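Local coordinates for putative aliphatic sulfonates-binding protein (Escherichia coli, PDB 2X26) that probably serves as the periplasmic binding protein of an ABC-type uptake system for aliphatic sulfonates, at residues 96-104 and 171-179; 160-168 and 233-244. All coordinates share one frame; numbering follows the deposited sequence. Where two conformers were deposited one is given.

Contact 1 (96-104 and 171-179)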
loop_
_atom_site.group_PDB
_atom_site.type_symbol
_atom_site.label_atom_id
_atom_site.label_comp_id
_atom_site.label_asym_id
_atom_site.label_seq_id
_atom_site.Cartn_x
_atom_site.Cartn_y
_atom_site.Cartn_z
ATOM N N PRO A 96 26.311 0.995 19.730
ATOM C CA PRO A 96 25.955 1.469 21.080
ATOM C C PRO A 96 24.562 2.078 21.141
ATOM O O PRO A 96 24.049 2.301 22.234
ATOM C CB PRO A 96 26.997 2.548 21.364
ATOM C CG PRO A 96 27.426 3.035 20.039
ATOM C CD PRO A 96 27.344 1.841 19.093
ATOM N N ILE A 97 23.943 2.351 19.991
ATOM C CA ILE A 97 22.532 2.801 19.952
ATOM C C ILE A 97 21.584 1.632 20.304
ATOM O O ILE A 97 21.460 0.646 19.541
ATOM C CB ILE A 97 22.188 3.395 18.548
ATOM C CG1 ILE A 97 23.187 4.492 18.149
ATOM C CG2 ILE A 97 20.774 3.924 18.495
ATOM C CD1 ILE A 97 23.203 4.745 16.591
ATOM N N LYS A 98 20.907 1.747 21.457
ATOM C CA LYS A 98 20.070 0.655 21.944
ATOM C C LYS A 98 18.592 1.012 21.930
ATOM O O LYS A 98 17.739 0.118 21.917
ATOM C CB LYS A 98 20.517 0.189 23.340
ATOM C CG LYS A 98 20.014 -1.218 23.729
ATOM C CD LYS A 98 21.105 -2.039 24.473
ATOM C CE LYS A 98 20.517 -3.354 25.000
ATOM N NZ LYS A 98 21.186 -3.780 26.255
ATOM N N THR A 99 18.284 2.313 21.899
ATOM C CA THR A 99 16.888 2.771 21.880
ATOM C C THR A 99 16.727 3.883 20.870
ATOM O O THR A 99 17.701 4.466 20.427
ATOM C CB THR A 99 16.468 3.357 23.247
ATOM O OG1 THR A 99 17.297 4.484 23.532
ATOM C CG2 THR A 99 16.559 2.313 24.346
ATOM N N VAL A 100 15.494 4.233 20.533
ATOM C CA VAL A 100 15.294 5.354 19.592
ATOM C C VAL A 100 15.832 6.681 20.154
ATOM O O VAL A 100 16.358 7.530 19.447
ATOM C CB VAL A 100 13.788 5.501 19.266
ATOM C CG1 VAL A 100 13.575 6.772 18.498
ATOM C CG2 VAL A 100 13.351 4.291 18.435
ATOM N N ALA A 101 15.675 6.843 21.449
ATOM C CA ALA A 101 16.265 7.983 22.136
ATOM C C ALA A 101 17.758 8.112 21.865
ATOM O O ALA A 101 18.269 9.227 21.794
ATOM C CB ALA A 101 15.983 7.888 23.627
ATOM N N ASP A 102 18.452 6.989 21.701
ATOM C CA ASP A 102 19.887 7.055 21.468
ATOM C C ASP A 102 20.251 7.630 20.101
ATOM O O ASP A 102 21.412 7.964 19.866
ATOM C CB ASP A 102 20.558 5.704 21.633
ATOM C CG ASP A 102 20.537 5.217 23.038
ATOM O OD1 ASP A 102 20.423 6.055 23.978
ATOM O OD2 ASP A 102 20.614 3.978 23.206
ATOM N N LEU A 103 19.271 7.780 19.214
ATOM C CA LEU A 103 19.539 8.430 17.924
ATOM C C LEU A 103 19.811 9.929 18.006
ATOM O O LEU A 103 20.285 10.505 17.048
ATOM C CB LEU A 103 18.412 8.195 16.932
ATOM C CG LEU A 103 18.225 6.735 16.516
ATOM C CD1 LEU A 103 16.945 6.606 15.826
ATOM C CD2 LEU A 103 19.301 6.273 15.605
ATOM N N LYS A 104 19.474 10.565 19.125
ATOM C CA LYS A 104 19.737 12.012 19.290
ATOM C C LYS A 104 21.134 12.367 18.791
ATOM O O LYS A 104 22.099 11.753 19.212
ATOM C CB LYS A 104 19.621 12.423 20.770
ATOM C CG LYS A 104 19.613 13.942 20.967
ATOM C CD LYS A 104 19.012 14.350 22.312
ATOM C CE LYS A 104 19.008 15.877 22.462
ATOM N NZ LYS A 104 18.502 16.348 23.831
ATOM N N GLY A 171 24.763 -8.578 10.322
ATOM C CA GLY A 171 25.427 -7.398 10.849
ATOM C C GLY A 171 24.492 -6.309 11.313
ATOM O O GLY A 171 24.946 -5.349 11.945
ATOM N N VAL A 172 23.194 -6.469 11.035
ATOM C CA VAL A 172 22.211 -5.441 11.403
ATOM C C VAL A 172 21.151 -5.921 12.376
ATOM O O VAL A 172 20.892 -7.124 12.530
ATOM C CB VAL A 172 21.564 -4.744 10.171
ATOM C CG1 VAL A 172 22.629 -4.140 9.270
ATOM C CG2 VAL A 172 20.645 -5.714 9.395
ATOM N N ARG A 173 20.525 -4.950 13.025
ATOM C CA ARG A 173 19.577 -5.186 14.085
ATOM C C ARG A 173 18.439 -4.156 13.960
ATOM O O ARG A 173 18.637 -2.967 13.603
ATOM C CB ARG A 173 20.336 -5.109 15.423
ATOM C CG ARG A 173 19.648 -4.498 16.621
ATOM C CD ARG A 173 20.441 -4.802 17.908
ATOM N NE ARG A 173 21.538 -3.888 18.196
ATOM C CZ ARG A 173 21.422 -2.666 18.724
ATOM N NH1 ARG A 173 20.244 -2.136 19.006
ATOM N NH2 ARG A 173 22.520 -1.950 18.927
ATOM N N VAL A 174 17.239 -4.634 14.176
ATOM C CA VAL A 174 16.074 -3.736 14.238
ATOM C C VAL A 174 16.120 -2.955 15.570
ATOM O O VAL A 174 16.004 -3.549 16.646
ATOM C CB VAL A 174 14.795 -4.536 14.077
ATOM C CG1 VAL A 174 13.542 -3.675 14.356
ATOM C CG2 VAL A 174 14.711 -5.111 12.684
ATOM N N LEU A 175 16.300 -1.639 15.499
ATOM C CA LEU A 175 16.210 -0.775 16.687
ATOM C C LEU A 175 14.754 -0.545 17.084
ATOM O O LEU A 175 14.418 -0.440 18.273
ATOM C CB LEU A 175 16.864 0.572 16.377
ATOM C CG LEU A 175 16.911 1.600 17.509
ATOM C CD1 LEU A 175 17.918 1.159 18.491
ATOM C CD2 LEU A 175 17.255 2.944 16.896
ATOM N N LYS A 176 13.890 -0.453 16.086
ATOM C CA LYS A 176 12.491 -0.086 16.321
ATOM C C LYS A 176 11.684 -0.553 15.129
ATOM O O LYS A 176 12.119 -0.367 14.022
ATOM C CB LYS A 176 12.413 1.443 16.471
ATOM C CG LYS A 176 11.029 2.021 16.691
ATOM C CD LYS A 176 10.450 1.557 17.960
ATOM C CE LYS A 176 9.162 2.354 18.188
ATOM N NZ LYS A 176 8.521 1.947 19.435
ATOM N N ASP A 177 10.533 -1.188 15.361
ATOM C CA ASP A 177 9.605 -1.436 14.233
ATOM C C ASP A 177 8.303 -0.690 14.497
ATOM O O ASP A 177 8.211 0.108 15.447
ATOM C CB ASP A 177 9.420 -2.935 13.944
ATOM C CG ASP A 177 8.652 -3.667 15.040
ATOM O OD1 ASP A 177 7.973 -3.023 15.893
ATOM O OD2 ASP A 177 8.691 -4.919 15.062
ATOM N N GLY A 178 7.290 -0.938 13.680
ATOM C CA GLY A 178 6.086 -0.101 13.770
ATOM C C GLY A 178 5.086 -0.537 14.813
ATOM O O GLY A 178 3.946 -0.001 14.856
ATOM N N THR A 179 5.489 -1.491 15.652
ATOM C CA THR A 179 4.555 -2.248 16.485
ATOM C C THR A 179 3.712 -1.411 17.421
ATOM O O THR A 179 2.484 -1.598 17.525
ATOM C CB THR A 179 5.280 -3.335 17.326
ATOM O OG1 THR A 179 5.657 -4.413 16.468
ATOM C CG2 THR A 179 4.381 -3.895 18.422
#
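The guanidinium of R173 meets I97 edge-on, with the carbonyl O of I97 lying near its plane and K98 CA placed obliquely to it. Both terminal nitrogens grip that one oxygen: R173 NH2 to I97 O is 2.9 Å and R173 NH1 to I97 O 3.1 Å. NH1 arrives in the carbonyl plane, whereas NH2 stands above it, and neither bond is straight (149° for NH2, 139° for NH1). The bend at chi3 (85°) turns the group toward the loop, and NE bonds to the backbone O of E93, a further anchor on the strand side. Two residues along comes L175. Its CD1 packs on the backbone of K98, 3.5 Å from K98 C, and its CD2 meets L103 CD1 tip to tip at 3.8 Å, while I97 crosses it at about a right angle. V100 CG2 rests 3.6 Å from K176 CB, and the amine of K176 leads away to Q126. L175 and K176 form a classic beta bulge opposite I89. The R173 bonds and the L175 packing join the loop between strands 87-92 and 107-110 to strand 172-177, the edge strand of a five-stranded mixed sheet in one lobe of this periplasmic binding protein.

Contact 2 (160-168 and 233-244)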
loop_
_atom_site.group_PDB
_atom_site.type_symbol
_atom_site.label_atom_id
_atom_site.label_comp_id
_atom_site.label_asym_id
_atom_site.label_seq_id
_atom_site.Cartn_x
_atom_site.Cartn_y
_atom_site.Cartn_z
ATOM N N ASP A 160 10.243 -3.302 3.936
ATOM C CA ASP A 160 10.515 -4.585 3.263
ATOM C C ASP A 160 10.202 -4.434 1.768
ATOM O O ASP A 160 9.195 -3.797 1.388
ATOM C CB ASP A 160 9.600 -5.641 3.884
ATOM C CG ASP A 160 10.333 -6.730 4.622
ATOM O OD1 ASP A 160 11.564 -6.895 4.394
ATOM O OD2 ASP A 160 9.608 -7.499 5.358
ATOM N N PRO A 161 10.965 -5.105 0.906
ATOM C CA PRO A 161 11.943 -6.182 1.207
ATOM C C PRO A 161 13.401 -5.740 1.427
ATOM O O PRO A 161 14.265 -6.592 1.661
ATOM C CB PRO A 161 11.884 -7.027 -0.083
ATOM C CG PRO A 161 11.752 -5.944 -1.175
ATOM C CD PRO A 161 10.598 -5.122 -0.534
ATOM N N TYR A 162 13.681 -4.442 1.382
ATOM C CA TYR A 162 15.032 -3.966 1.657
ATOM C C TYR A 162 15.466 -4.412 3.050
ATOM O O TYR A 162 16.625 -4.758 3.262
ATOM C CB TYR A 162 15.087 -2.435 1.637
ATOM C CG TYR A 162 14.777 -1.816 0.280
ATOM C CD1 TYR A 162 13.579 -1.157 0.066
ATOM C CD2 TYR A 162 15.693 -1.861 -0.759
ATOM C CE1 TYR A 162 13.274 -0.581 -1.158
ATOM C CE2 TYR A 162 15.391 -1.283 -2.014
ATOM C CZ TYR A 162 14.172 -0.626 -2.171
ATOM O OH TYR A 162 13.868 -0.009 -3.370
ATOM N N TYR A 163 14.520 -4.318 3.978
ATOM C CA TYR A 163 14.751 -4.685 5.356
ATOM C C TYR A 163 15.214 -6.148 5.379
ATOM O O TYR A 163 16.302 -6.428 5.909
ATOM C CB TYR A 163 13.478 -4.459 6.183
ATOM C CG TYR A 163 13.356 -5.289 7.441
ATOM C CD1 TYR A 163 14.491 -5.586 8.215
ATOM C CD2 TYR A 163 12.113 -5.745 7.886
ATOM C CE1 TYR A 163 14.395 -6.355 9.376
ATOM C CE2 TYR A 163 12.010 -6.499 9.060
ATOM C CZ TYR A 163 13.146 -6.807 9.787
ATOM O OH TYR A 163 13.006 -7.563 10.949
ATOM N N SER A 164 14.442 -7.042 4.772
ATOM C CA SER A 164 14.760 -8.463 4.857
ATOM C C SER A 164 16.076 -8.720 4.152
ATOM O O SER A 164 16.872 -9.549 4.619
ATOM C CB SER A 164 13.693 -9.357 4.254
ATOM O OG SER A 164 12.477 -9.372 5.035
ATOM N N ALA A 165 16.323 -8.014 3.049
ATOM C CA ALA A 165 17.593 -8.233 2.326
ATOM C C ALA A 165 18.805 -7.855 3.199
ATOM O O ALA A 165 19.812 -8.591 3.223
ATOM C CB ALA A 165 17.604 -7.467 0.994
ATOM N N ALA A 166 18.710 -6.719 3.904
ATOM C CA ALA A 166 19.782 -6.236 4.782
ATOM C C ALA A 166 19.953 -7.191 5.960
ATOM O O ALA A 166 21.083 -7.510 6.373
ATOM C CB ALA A 166 19.451 -4.838 5.296
ATOM N N LEU A 167 18.836 -7.628 6.514
ATOM C CA LEU A 167 18.847 -8.527 7.650
ATOM C C LEU A 167 19.608 -9.823 7.366
ATOM O O LEU A 167 20.413 -10.277 8.203
ATOM C CB LEU A 167 17.398 -8.838 8.087
ATOM C CG LEU A 167 17.193 -9.671 9.360
ATOM C CD1 LEU A 167 17.736 -8.967 10.608
ATOM C CD2 LEU A 167 15.758 -10.046 9.565
ATOM N N LEU A 168 19.372 -10.398 6.195
ATOM C CA LEU A 168 19.951 -11.704 5.873
ATOM C C LEU A 168 21.420 -11.630 5.525
ATOM O O LEU A 168 22.121 -12.649 5.634
ATOM C CB LEU A 168 19.141 -12.464 4.831
ATOM C CG LEU A 168 17.714 -12.831 5.288
ATOM C CD1 LEU A 168 17.027 -13.610 4.190
ATOM C CD2 LEU A 168 17.716 -13.654 6.563
ATOM N N LEU A 233 14.310 -11.308 -6.299
ATOM C CA LEU A 233 15.050 -11.443 -5.038
ATOM C C LEU A 233 15.267 -12.910 -4.683
ATOM O O LEU A 233 14.462 -13.746 -5.109
ATOM C CB LEU A 233 14.247 -10.762 -3.900
ATOM C CG LEU A 233 14.169 -9.230 -3.911
ATOM C CD1 LEU A 233 13.246 -8.725 -2.832
ATOM C CD2 LEU A 233 15.512 -8.592 -3.782
ATOM N N PRO A 234 16.301 -13.238 -3.862
ATOM C CA PRO A 234 16.472 -14.637 -3.444
ATOM C C PRO A 234 15.282 -15.184 -2.663
ATOM O O PRO A 234 14.652 -14.447 -1.883
ATOM C CB PRO A 234 17.715 -14.609 -2.531
ATOM C CG PRO A 234 18.415 -13.360 -2.867
ATOM C CD PRO A 234 17.388 -12.375 -3.326
ATOM N N ALA A 235 14.960 -16.455 -2.885
ATOM C CA ALA A 235 13.925 -17.139 -2.089
ATOM C C ALA A 235 13.993 -16.901 -0.572
ATOM O O ALA A 235 12.956 -16.614 0.030
ATOM C CB ALA A 235 13.895 -18.662 -2.387
ATOM N N PRO A 236 15.192 -17.051 0.077
ATOM C CA PRO A 236 15.159 -16.751 1.531
ATOM C C PRO A 236 14.763 -15.321 1.887
ATOM O O PRO A 236 14.220 -15.085 2.987
ATOM C CB PRO A 236 16.598 -17.040 1.989
ATOM C CG PRO A 236 17.096 -18.083 0.957
ATOM C CD PRO A 236 16.525 -17.536 -0.333
ATOM N N VAL A 237 15.061 -14.351 1.032
ATOM C CA VAL A 237 14.607 -12.964 1.272
ATOM C C VAL A 237 13.075 -12.865 1.237
ATOM O O VAL A 237 12.446 -12.228 2.109
ATOM C CB VAL A 237 15.288 -11.977 0.277
ATOM C CG1 VAL A 237 14.730 -10.557 0.445
ATOM C CG2 VAL A 237 16.804 -11.974 0.546
ATOM N N ILE A 238 12.467 -13.560 0.264
ATOM C CA ILE A 238 10.986 -13.628 0.112
ATOM C C ILE A 238 10.378 -14.344 1.324
ATOM O O ILE A 238 9.296 -13.931 1.800
ATOM C CB ILE A 238 10.577 -14.363 -1.162
ATOM C CG1 ILE A 238 11.143 -13.638 -2.398
ATOM C CG2 ILE A 238 9.046 -14.495 -1.289
ATOM C CD1 ILE A 238 10.789 -12.165 -2.440
ATOM N N ALA A 239 11.025 -15.414 1.783
ATOM C CA ALA A 239 10.524 -16.142 2.960
ATOM C C ALA A 239 10.414 -15.200 4.181
ATOM O O ALA A 239 9.391 -15.176 4.866
ATOM C CB ALA A 239 11.427 -17.323 3.294
ATOM N N SER A 240 11.501 -14.461 4.454
ATOM C CA SER A 240 11.564 -13.454 5.528
ATOM C C SER A 240 10.498 -12.387 5.300
ATOM O O SER A 240 9.764 -12.012 6.230
ATOM C CB SER A 240 12.947 -12.813 5.522
ATOM O OG SER A 240 13.130 -11.894 6.598
ATOM N N TYR A 241 10.405 -11.897 4.064
ATOM C CA TYR A 241 9.402 -10.915 3.715
ATOM C C TYR A 241 7.962 -11.358 4.057
ATOM O O TYR A 241 7.190 -10.588 4.690
ATOM C CB TYR A 241 9.493 -10.642 2.209
ATOM C CG TYR A 241 8.477 -9.700 1.674
ATOM C CD1 TYR A 241 8.700 -8.341 1.682
ATOM C CD2 TYR A 241 7.273 -10.172 1.162
ATOM C CE1 TYR A 241 7.715 -7.446 1.187
ATOM C CE2 TYR A 241 6.312 -9.314 0.657
ATOM C CZ TYR A 241 6.535 -7.972 0.665
ATOM O OH TYR A 241 5.580 -7.157 0.121
ATOM N N LEU A 242 7.599 -12.587 3.691
ATOM C CA LEU A 242 6.247 -13.101 4.009
ATOM C C LEU A 242 6.062 -13.291 5.510
ATOM O O LEU A 242 4.965 -13.019 6.054
ATOM C CB LEU A 242 6.006 -14.432 3.263
ATOM C CG LEU A 242 5.881 -14.317 1.737
ATOM C CD1 LEU A 242 5.579 -15.773 1.292
ATOM C CD2 LEU A 242 4.713 -13.389 1.303
ATOM N N ASP A 243 7.129 -13.701 6.207
ATOM C CA ASP A 243 7.065 -13.888 7.650
ATOM C C ASP A 243 6.825 -12.553 8.439
ATOM O O ASP A 243 6.452 -12.598 9.611
ATOM C CB ASP A 243 8.338 -14.560 8.139
ATOM C CG ASP A 243 8.396 -16.023 7.792
ATOM O OD1 ASP A 243 7.313 -16.585 7.464
ATOM O OD2 ASP A 243 9.516 -16.619 7.884
ATOM N N HIS A 244 7.064 -11.400 7.826
ATOM C CA HIS A 244 6.826 -10.127 8.523
ATOM C C HIS A 244 5.416 -9.593 8.275
ATOM O O HIS A 244 5.107 -8.484 8.712
ATOM C CB HIS A 244 7.850 -9.067 8.108
ATOM C CG HIS A 244 9.263 -9.486 8.344
ATOM N ND1 HIS A 244 10.290 -9.155 7.484
ATOM C CD2 HIS A 244 9.818 -10.225 9.336
ATOM C CE1 HIS A 244 11.421 -9.664 7.943
ATOM N NE2 HIS A 244 11.163 -10.318 9.068
HETATM O O HOH W 1 6.874 -7.840 4.788
#
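D160 and H244 form the polar centre of this contact. H244 ND1 donates to D160 OD2 at 2.8 Å, nearly straight at 164°, and the carboxylate oxygen is met on its syn side with the two planes almost coplanar. One face of the imidazole carries Y163 CE2, offset toward the rim; the Y163 and H244 planes lie 17° apart but slid so far that the rings barely overlap. Over the centre of the opposite face sits the backbone O of S240, so the ring is held between helix and tyrosine. S164 OG approaches the imidazole edge, 3.1 Å from H244 CE1, and lies 3.0 Å from S240 OG.

The second shell sets the carboxylate. D160 OD1 accepts from both S164 OG (2.7 Å, on the syn lone pair) and S164 N, bonds that tie D160, two residues ahead of helix 162-169, to its first turn. A water donates to D160 OD2 and to Y241 O, giving the same oxygen a further link to helix 235-243.

In this periplasmic binding protein, the contact joins helix 162-169, which packs on a mixed sheet, to helix 235-243, with short-segment axes 8.7 Å apart and directions 122° from each other. Their nearest backbones are at A165 and V237, where V237 CG1 packs against A165 N and S164 CB while its CG2 meets L168 CD1 at 4.0 Å. L168 CD1 also comes 3.4 Å from P236 O.

At the other end P161, which follows a cis peptide bond, sets its CB 3.5 Å from L233 CD1 and lies alongside the Y241 ring. Behind helix 235-243, I238 and L242 pack on helix 220-231, and D243 makes a salt bridge with R220; behind helix 162-169, Y163 and A166 rest on strand 87-92.

Overall arrangement
One segment of each contact lies on successive elements of the chain: helix 162-169 leads directly into strand 172-177, and the segments of contacts 1 and 2 alternate along the sequence. Their centres are about 19 Å apart, yet they touch. V174 CG2 packs 3.5 Å from Y163 OH, and V172 CG2 lies 3.5 Å from A166 O. Strand 87-92 is shared ground, pairing with the strand of contact 1 and underlying the helix of contact 2. The centre of contact 1 is farther from the chain centre, about 24 Å against 17 Å. A glycerol, probably from the crystallisation liquor, lies about 4 Å from the Y241 side chain in contact 2.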